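Local coordinates for protein FeoA (Thermococcus thioreducens, PDB 3E19) that probably takes part in regulating iron uptake, as a small SH3-like beta-barrel protein of the FeoA family, at residues C[16-22]-C[71-77]; C[40-46]-C[55-61]; C[47-53]-C[66-70]. Numbering follows the deposited sequence.

Interaction 1: C[16-22]-C[71-77]; sequences GIVVNIL and RVMVRKL
Strands 16-21 and 72-76 pair antiparallel. Their axes approach to 4.4 Å at 139°, a strong twist. G16 faces K76 and V18 faces V74 in non-hydrogen-bonded pairs. I17 and R75 form a hydrogen-bonded pair, with I17 N to R75 O 2.9 Å and R75 N to I17 O 2.8 Å. A classic beta bulge follows: V19 and N20 both face M73. V19 N (phi/psi -113/-30) donates to M73 O at 2.8 Å, while the hydrogen bond N20 N to M73 O is weak at 3.5 Å. M73 N donates to N20 O at 2.9 Å, and L22 N to R71 O at 2.8 Å. V18 (t), I21 (mm), V72 (t) and V74 (t) share one face; V18 CG2 lies 4.0 Å from V72 CG1. I17 (mt), N20 (t), M73 (mmm) and R75 (p) share the other. V19 (m) sets CG2 3.7 Å from M73 CB and CG1 3.5 Å from R75 CG. L22 (mt) places CD2 3.9 Å from M73 CG. A CB on G16 would clash with V74 and R75. Twist and bulge are consistent with an SH3-like barrel. Strands 4-6 and 41-46 flank the pair, and helix 24-32 covers I21 and V72.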
loop_
_atom_site.group_PDB
_atom_site.type_symbol
_atom_site.label_atom_id
_atom_site.label_comp_id
_atom_site.label_asym_id
_atom_site.label_seq_id
_atom_site.Cartn_x
_atom_site.Cartn_y
_atom_site.Cartn_z
ATOM N N GLY C 16 14.546 20.461 18.643
ATOM C CA GLY C 16 13.673 21.285 19.435
ATOM C C GLY C 16 12.264 20.716 19.586
ATOM O O GLY C 16 11.925 19.657 19.044
ATOM N N ILE C 17 11.442 21.471 20.279
ATOM C CA ILE C 17 10.061 21.102 20.572
ATOM C C ILE C 17 9.182 22.142 19.920
ATOM O O ILE C 17 9.369 23.346 20.129
ATOM C CB ILE C 17 9.778 21.091 22.114
ATOM C CG1 ILE C 17 10.712 20.170 22.844
ATOM C CG2 ILE C 17 8.315 20.684 22.411
ATOM C CD1 ILE C 17 10.731 20.411 24.381
ATOM N N VAL C 18 8.196 21.708 19.153
ATOM C CA VAL C 18 7.270 22.642 18.543
ATOM C C VAL C 18 6.443 23.341 19.617
ATOM O O VAL C 18 5.882 22.675 20.510
ATOM C CB VAL C 18 6.293 21.939 17.575
ATOM C CG1 VAL C 18 5.332 22.950 16.979
ATOM C CG2 VAL C 18 7.063 21.121 16.525
ATOM N N VAL C 19 6.320 24.661 19.498
ATOM C CA VAL C 19 5.619 25.449 20.504
ATOM C C VAL C 19 4.352 26.032 19.923
ATOM O O VAL C 19 3.394 26.175 20.654
ATOM C CB VAL C 19 6.505 26.561 21.173
ATOM C CG1 VAL C 19 7.600 25.918 22.003
ATOM C CG2 VAL C 19 7.068 27.588 20.172
ATOM N N ASN C 20 4.323 26.302 18.630
ATOM C CA ASN C 20 3.212 26.992 18.000
ATOM C C ASN C 20 3.216 26.761 16.512
ATOM O O ASN C 20 4.259 26.717 15.934
ATOM C CB ASN C 20 3.356 28.486 18.196
ATOM C CG ASN C 20 2.060 29.234 18.013
ATOM O OD1 ASN C 20 1.219 29.272 18.929
ATOM N ND2 ASN C 20 1.919 29.899 16.884
ATOM N N ILE C 21 2.044 26.635 15.920
ATOM C CA ILE C 21 1.886 26.588 14.492
ATOM C C ILE C 21 1.202 27.894 14.098
ATOM O O ILE C 21 0.138 28.182 14.613
ATOM C CB ILE C 21 0.954 25.414 14.092
ATOM C CG1 ILE C 21 1.502 24.078 14.568
ATOM C CG2 ILE C 21 0.728 25.407 12.579
ATOM C CD1 ILE C 21 2.960 23.805 14.193
ATOM N N LEU C 22 1.804 28.679 13.208
ATOM C CA LEU C 22 1.224 29.957 12.752
ATOM C C LEU C 22 0.275 29.699 11.585
ATOM O O LEU C 22 0.616 28.963 10.686
ATOM C CB LEU C 22 2.322 30.933 12.279
ATOM C CG LEU C 22 3.556 31.103 13.209
ATOM C CD1 LEU C 22 4.673 31.955 12.595
ATOM C CD2 LEU C 22 3.176 31.627 14.590
ATOM N N ARG C 71 6.136 28.538 9.370
ATOM C CA ARG C 71 4.995 28.495 10.241
ATOM C C ARG C 71 5.164 27.641 11.485
ATOM O O ARG C 71 4.260 27.651 12.344
ATOM C CB ARG C 71 3.768 27.933 9.529
ATOM C CG ARG C 71 3.462 28.578 8.227
ATOM C CD ARG C 71 3.002 29.994 8.287
ATOM N NE ARG C 71 2.265 30.183 7.032
ATOM C CZ ARG C 71 0.985 30.538 6.914
ATOM N NH1 ARG C 71 0.244 30.840 7.976
ATOM N NH2 ARG C 71 0.454 30.647 5.697
ATOM N N VAL C 72 6.269 26.891 11.589
ATOM C CA VAL C 72 6.489 26.042 12.730
ATOM C C VAL C 72 7.436 26.753 13.732
ATOM O O VAL C 72 8.599 26.933 13.432
ATOM C CB VAL C 72 7.024 24.679 12.306
ATOM C CG1 VAL C 72 7.179 23.768 13.495
ATOM C CG2 VAL C 72 6.130 24.062 11.280
ATOM N N MET C 73 6.951 27.176 14.904
ATOM C CA MET C 73 7.840 27.828 15.889
ATOM C C MET C 73 8.349 26.781 16.850
ATOM O O MET C 73 7.572 26.006 17.429
ATOM C CB MET C 73 7.072 28.926 16.692
ATOM C CG MET C 73 6.567 30.063 15.837
ATOM S SD MET C 73 7.928 30.863 14.927
ATOM C CE MET C 73 9.075 31.068 16.358
ATOM N N VAL C 74 9.637 26.755 17.064
ATOM C CA VAL C 74 10.253 25.667 17.773
ATOM C C VAL C 74 11.069 26.280 18.908
ATOM O O VAL C 74 11.755 27.295 18.701
ATOM C CB VAL C 74 11.147 24.878 16.824
ATOM C CG1 VAL C 74 11.834 23.689 17.514
ATOM C CG2 VAL C 74 10.296 24.399 15.650
ATOM N N ARG C 75 11.011 25.672 20.081
ATOM C CA ARG C 75 12.000 25.985 21.115
ATOM C C ARG C 75 13.151 24.997 21.034
ATOM O O ARG C 75 12.935 23.796 21.099
ATOM C CB ARG C 75 11.377 25.975 22.494
ATOM C CG ARG C 75 10.752 24.677 22.985
ATOM C CD ARG C 75 10.106 24.978 24.368
ATOM N NE ARG C 75 11.097 25.226 25.417
ATOM C CZ ARG C 75 10.827 25.738 26.629
ATOM N NH1 ARG C 75 11.819 25.883 27.498
ATOM N NH2 ARG C 75 9.603 26.179 26.952
ATOM N N LYS C 76 14.364 25.513 20.829
ATOM C CA LYS C 76 15.559 24.679 20.712
ATOM C C LYS C 76 15.873 24.022 22.027
ATOM O O LYS C 76 15.636 24.595 23.113
ATOM C CB LYS C 76 16.759 25.502 20.258
ATOM C CG LYS C 76 16.628 25.929 18.798
ATOM C CD LYS C 76 17.797 26.838 18.318
ATOM C CE LYS C 76 18.978 26.026 17.795
ATOM N NZ LYS C 76 19.964 26.936 17.071
ATOM N N LEU C 77 16.416 22.821 21.935
ATOM C CA LEU C 77 16.766 22.062 23.128
ATOM C C LEU C 77 18.254 22.177 23.458
ATOM O O LEU C 77 19.048 22.510 22.575
ATOM C CB LEU C 77 16.351 20.608 22.961
ATOM C CG LEU C 77 14.865 20.461 23.247
ATOM C CD1 LEU C 77 14.427 19.063 22.851
ATOM C CD2 LEU C 77 14.540 20.788 24.747
#

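Interaction 2: C[40-46]-C[55-61]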
loop_
_atom_site.group_PDB
_atom_site.type_symbol
_atom_site.label_atom_id
_atom_site.label_comp_id
_atom_site.label_asym_id
_atom_site.label_seq_id
_atom_site.Cartn_x
_atom_site.Cartn_y
_atom_site.Cartn_z
ATOM N N ALA C 40 5.551 18.054 19.903
ATOM C CA ALA C 40 6.401 17.132 19.162
ATOM C C ALA C 40 7.838 17.631 19.118
ATOM O O ALA C 40 8.064 18.841 19.104
ATOM C CB ALA C 40 5.838 16.919 17.694
ATOM N N THR C 41 8.794 16.681 19.089
ATOM C CA THR C 41 10.220 16.963 18.979
ATOM C C THR C 41 10.657 16.721 17.542
ATOM O O THR C 41 10.236 15.777 16.884
ATOM C CB THR C 41 11.024 16.125 19.974
ATOM O OG1 THR C 41 10.579 16.440 21.299
ATOM C CG2 THR C 41 12.532 16.347 19.863
ATOM N N ILE C 42 11.446 17.644 17.052
ATOM C CA ILE C 42 11.921 17.618 15.702
ATOM C C ILE C 42 13.448 17.666 15.727
ATOM O O ILE C 42 14.041 18.382 16.550
ATOM C CB ILE C 42 11.262 18.783 14.873
ATOM C CG1 ILE C 42 11.992 19.043 13.557
ATOM C CG2 ILE C 42 11.163 20.079 15.622
ATOM C CD1 ILE C 42 11.103 19.703 12.605
ATOM N N GLN C 43 14.069 16.875 14.854
ATOM C CA GLN C 43 15.462 17.048 14.515
ATOM C C GLN C 43 15.622 17.399 13.068
ATOM O O GLN C 43 15.025 16.770 12.189
ATOM C CB GLN C 43 16.286 15.797 14.774
ATOM C CG GLN C 43 17.803 16.060 14.632
ATOM C CD GLN C 43 18.615 14.782 14.778
ATOM O OE1 GLN C 43 19.778 14.700 14.337
ATOM N NE2 GLN C 43 17.993 13.759 15.357
ATOM N N VAL C 44 16.459 18.402 12.833
ATOM C CA VAL C 44 16.765 18.832 11.503
ATOM C C VAL C 44 17.956 18.008 11.036
ATOM O O VAL C 44 18.977 17.954 11.735
ATOM C CB VAL C 44 17.078 20.296 11.485
ATOM C CG1 VAL C 44 17.391 20.737 10.034
ATOM C CG2 VAL C 44 15.861 21.039 12.102
ATOM N N LEU C 45 17.782 17.343 9.894
ATOM C CA LEU C 45 18.794 16.434 9.342
ATOM C C LEU C 45 19.587 17.067 8.202
ATOM O O LEU C 45 20.760 16.812 8.077
ATOM C CB LEU C 45 18.142 15.153 8.829
ATOM C CG LEU C 45 17.335 14.311 9.812
ATOM C CD1 LEU C 45 17.000 13.001 9.170
ATOM C CD2 LEU C 45 18.093 14.054 11.089
ATOM N N GLU C 46 18.933 17.854 7.358
ATOM C CA GLU C 46 19.582 18.482 6.200
ATOM C C GLU C 46 18.828 19.733 5.846
ATOM O O GLU C 46 17.613 19.799 6.009
ATOM C CB GLU C 46 19.625 17.608 4.916
ATOM C CG GLU C 46 19.437 16.128 5.104
ATOM C CD GLU C 46 19.325 15.368 3.787
ATOM O OE1 GLU C 46 19.638 15.969 2.726
ATOM O OE2 GLU C 46 18.913 14.167 3.820
ATOM N N ILE C 55 13.657 16.724 7.932
ATOM C CA ILE C 55 13.511 16.560 9.367
ATOM C C ILE C 55 13.171 15.127 9.745
ATOM O O ILE C 55 12.707 14.328 8.927
ATOM C CB ILE C 55 12.388 17.491 9.960
ATOM C CG1 ILE C 55 11.011 17.110 9.390
ATOM C CG2 ILE C 55 12.665 18.980 9.634
ATOM C CD1 ILE C 55 9.759 17.905 9.941
ATOM N N SER C 56 13.345 14.839 11.030
ATOM C CA SER C 56 12.899 13.610 11.626
ATOM C C SER C 56 11.980 13.942 12.815
ATOM O O SER C 56 12.345 14.752 13.695
ATOM C CB SER C 56 14.122 12.836 12.071
ATOM O OG SER C 56 13.780 11.776 12.920
ATOM N N VAL C 57 10.788 13.344 12.802
ATOM C CA VAL C 57 9.745 13.494 13.853
ATOM C C VAL C 57 9.287 12.097 14.265
ATOM O O VAL C 57 8.806 11.335 13.445
ATOM C CB VAL C 57 8.550 14.340 13.384
ATOM C CG1 VAL C 57 7.627 14.724 14.587
ATOM C CG2 VAL C 57 9.029 15.588 12.738
ATOM N N GLY C 58 9.521 11.745 15.535
ATOM C CA GLY C 58 9.148 10.441 16.051
ATOM C C GLY C 58 9.795 9.314 15.300
ATOM O O GLY C 58 9.172 8.247 15.113
ATOM N N GLY C 59 11.031 9.550 14.852
ATOM C CA GLY C 59 11.751 8.613 14.034
ATOM C C GLY C 59 11.339 8.511 12.576
ATOM O O GLY C 59 11.801 7.619 11.895
ATOM N N VAL C 60 10.480 9.398 12.082
ATOM C CA VAL C 60 10.048 9.358 10.705
ATOM C C VAL C 60 10.590 10.592 9.970
ATOM O O VAL C 60 10.484 11.729 10.486
ATOM C CB VAL C 60 8.495 9.317 10.596
ATOM C CG1 VAL C 60 8.050 9.337 9.131
ATOM C CG2 VAL C 60 7.930 8.098 11.399
ATOM N N ARG C 61 11.137 10.369 8.764
ATOM C CA ARG C 61 11.736 11.444 7.981
ATOM C C ARG C 61 10.747 12.118 7.025
ATOM O O ARG C 61 10.005 11.454 6.299
ATOM C CB ARG C 61 12.999 10.942 7.232
ATOM C CG ARG C 61 14.096 10.519 8.234
ATOM C CD ARG C 61 15.478 10.153 7.595
ATOM N NE ARG C 61 15.661 10.581 6.196
ATOM C CZ ARG C 61 16.849 10.890 5.651
ATOM N NH1 ARG C 61 16.934 11.246 4.370
ATOM N NH2 ARG C 61 17.959 10.861 6.385
#
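Two direct backbone hydrogen bonds hold this part of the 41-46/53-57 hairpin together. Both belong to the pair Q43 and S56: Q43 N gives to S56 O at 3.0 Å, and S56 N gives to Q43 O at 2.8 Å. Each of these carbonyls also takes a CA-H contact. I42 CA is 3.5 Å from S56 O, and I55 CA is 3.2 Å from Q43 O. V44 and I55 form the next non-hydrogen-bonded pair. Beyond it, L45 and E46 both face I54 in a classic beta bulge, and L45 bonds to I54 through the backbone. The strand axes lie 4.7 Å apart at 154°.

At the other end, V57 to V60 make a type I' turn. V57 N to V60 O is 2.8 Å and V60 N to V57 O is 2.9 Å, so the turn closes with a reciprocal pair. G58 and G59 take the positive phi values this turn needs. At the end of strand 41-46, E46 OE2 and R61 NH1 form a salt bridge at 3.6 Å. L45 CD1 packs 3.6 Å from R61 CD.

I42, V44 and I55 are buried; L36 touches I42 and I55, and M10 touches V44. I42 CD1 sits 3.4 Å from I55 CG2, and A40 CB lies 4.2 Å from V57 CG1. V57 shares their face; T37 of the second subunit packs on A40 and V57. Strand 15-21 borders strand 41-46 through G16 to I42 and V18 to A40 backbone bonds, while strand 60-64 follows as the outermost strand within the chain.

Interaction 3: C[47-53]-C[66-70]; sequences SHPMGPI and KGLAG
K66 has by far the most surface covered here, followed by I53 and P49. K66 starts the short helix 66-69, at phi/psi -57/-41. Its CA-to-CB bond points sideways to segment 47-53, but the extended side chain carries the ammonium into it. Chi1 is m at -75°; chi2 to chi4 lie between wells at -140°, 148° and 143°. K66 NZ gives hydrogen bonds to two successive carbonyls, 2.9 Å to H48 O and 2.7 Å to P49 O. The backbone of K66 is held too: one water accepts from K66 N at 2.9 Å and donates to M50 O at 3.2 Å.

The loop before strand 53-57 folds back to present these oxygens. P49 is at -25/-59 and M50 at -123/7, and G51 N bonds to H48 O at 3.1 Å. G51 has positive phi, 66/-177. Its CA is 5.7 Å from K66 CA, and G51 N is 4.0 Å from K66 CG. A cis peptide bond precedes P52, after which I53 is extended at -101/136. I53 (mt) points toward the helix and sets CD1 4.0 Å from A69 CB and 4.4 Å from K66 CE. P49 joins through its carbonyl oxygen; its CA-to-CB bond points away.

The arrangement is a lysine bound to successive main-chain oxygens of a hairpin loop, and I53 and A69 add an apolar contact. M50 and P52 also meet the third subunit. The loop links strands 41-46 and 53-57. I53 bonds to I64 of strand 60-64, L68 leans on helix 24-32, and strand 72-76 follows helix 66-69.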
loop_
_atom_site.group_PDB
_atom_site.type_symbol
_atom_site.label_atom_id
_atom_site.label_comp_id
_atom_site.label_asym_id
_atom_site.label_seq_id
_atom_site.Cartn_x
_atom_site.Cartn_y
_atom_site.Cartn_z
ATOM N N SER C 47 19.561 20.707 5.316
ATOM C CA SER C 47 18.975 21.932 4.820
ATOM C C SER C 47 19.877 22.580 3.787
ATOM O O SER C 47 21.108 22.398 3.828
ATOM C CB SER C 47 18.752 22.899 5.968
ATOM O OG SER C 47 17.953 23.984 5.545
ATOM N N HIS C 48 19.255 23.356 2.899
ATOM C CA HIS C 48 19.929 24.149 1.863
ATOM C C HIS C 48 19.314 25.536 1.751
ATOM O O HIS C 48 18.145 25.696 2.139
ATOM C CB HIS C 48 19.705 23.493 0.533
ATOM C CG HIS C 48 20.186 22.088 0.473
ATOM N ND1 HIS C 48 19.435 21.028 0.935
ATOM C CD2 HIS C 48 21.338 21.564 -0.001
ATOM C CE1 HIS C 48 20.114 19.909 0.757
ATOM N NE2 HIS C 48 21.265 20.206 0.187
ATOM N N PRO C 49 20.049 26.513 1.131
ATOM C CA PRO C 49 19.511 27.847 0.742
ATOM C C PRO C 49 18.027 27.636 0.578
ATOM O O PRO C 49 17.262 28.370 1.189
ATOM C CB PRO C 49 20.282 28.154 -0.536
ATOM C CG PRO C 49 21.664 27.607 -0.184
ATOM C CD PRO C 49 21.457 26.385 0.700
ATOM N N MET C 50 17.580 26.740 -0.302
ATOM C CA MET C 50 16.614 27.030 -1.375
ATOM C C MET C 50 15.553 25.961 -0.945
ATOM O O MET C 50 14.551 25.738 -1.601
ATOM C CB MET C 50 17.091 26.801 -2.797
ATOM C CG MET C 50 17.423 25.368 -3.182
ATOM S SD MET C 50 19.067 24.855 -2.647
ATOM C CE MET C 50 19.429 23.508 -3.798
ATOM N N GLY C 51 15.798 25.338 0.212
ATOM C CA GLY C 51 15.137 24.118 0.625
ATOM C C GLY C 51 15.473 22.928 -0.260
ATOM O O GLY C 51 16.312 23.040 -1.155
ATOM N N PRO C 52 14.850 21.768 0.006
ATOM C CA PRO C 52 13.937 21.576 1.141
ATOM C C PRO C 52 14.713 21.373 2.457
ATOM O O PRO C 52 15.949 21.228 2.457
ATOM C CB PRO C 52 13.182 20.282 0.774
ATOM C CG PRO C 52 14.127 19.507 -0.037
ATOM C CD PRO C 52 15.041 20.527 -0.756
ATOM N N ILE C 53 13.984 21.324 3.562
ATOM C CA ILE C 53 14.572 20.877 4.821
ATOM C C ILE C 53 14.156 19.442 5.071
ATOM O O ILE C 53 12.964 19.101 4.943
ATOM C CB ILE C 53 14.058 21.770 5.977
ATOM C CG1 ILE C 53 14.292 23.242 5.632
ATOM C CG2 ILE C 53 14.735 21.411 7.285
ATOM C CD1 ILE C 53 13.778 24.205 6.694
ATOM N N LYS C 66 10.786 25.467 2.910
ATOM C CA LYS C 66 11.125 26.587 3.787
ATOM C C LYS C 66 9.928 27.448 4.124
ATOM O O LYS C 66 9.782 27.926 5.269
ATOM C CB LYS C 66 12.198 27.489 3.146
ATOM C CG LYS C 66 13.584 26.899 3.168
ATOM C CD LYS C 66 14.663 27.914 3.485
ATOM C CE LYS C 66 15.834 27.235 4.251
ATOM N NZ LYS C 66 17.182 27.775 3.852
ATOM N N GLY C 67 9.081 27.704 3.136
ATOM C CA GLY C 67 7.847 28.490 3.394
ATOM C C GLY C 67 6.945 27.903 4.470
ATOM O O GLY C 67 6.595 28.595 5.439
ATOM N N LEU C 68 6.581 26.621 4.335
ATOM C CA LEU C 68 5.713 25.992 5.318
ATOM C C LEU C 68 6.424 25.867 6.671
ATOM O O LEU C 68 5.781 26.052 7.723
ATOM C CB LEU C 68 5.173 24.623 4.854
ATOM C CG LEU C 68 4.046 24.039 5.720
ATOM C CD1 LEU C 68 2.816 24.972 5.886
ATOM C CD2 LEU C 68 3.597 22.671 5.207
ATOM N N ALA C 69 7.721 25.592 6.630
ATOM C CA ALA C 69 8.575 25.506 7.807
ATOM C C ALA C 69 8.663 26.832 8.615
ATOM O O ALA C 69 8.825 26.808 9.828
ATOM C CB ALA C 69 9.955 25.024 7.409
ATOM N N GLY C 70 8.476 27.969 7.959
ATOM C CA GLY C 70 8.321 29.248 8.630
ATOM C C GLY C 70 7.136 29.376 9.564
ATOM O O GLY C 70 7.111 30.237 10.453
HETATM O O HOH W 1 11.911 25.709 0.235
#

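Overall arrangement
The three contacts close different parts of one small barrel. Interactions 1 and 2 share its sheet: their centres are 12 Å apart, and strands 15-21 and 41-46 join directly, with V18 N 2.9 Å from A40 O and G16 O 2.9 Å from I42 N. Interaction 3 lies at the far end of the hairpin of interaction 2, centres 14 Å apart. There V44 CG1 meets I53 CG2 at 3.9 Å. Interactions 1 and 3 lie on opposite sides of the chain centre, 15 Å between centres, yet L22 CD1 touches G70 O at 3.7 Å. Along the sequence, interaction 1 spans the other two, whose segments alternate. No metal appears among these contacts.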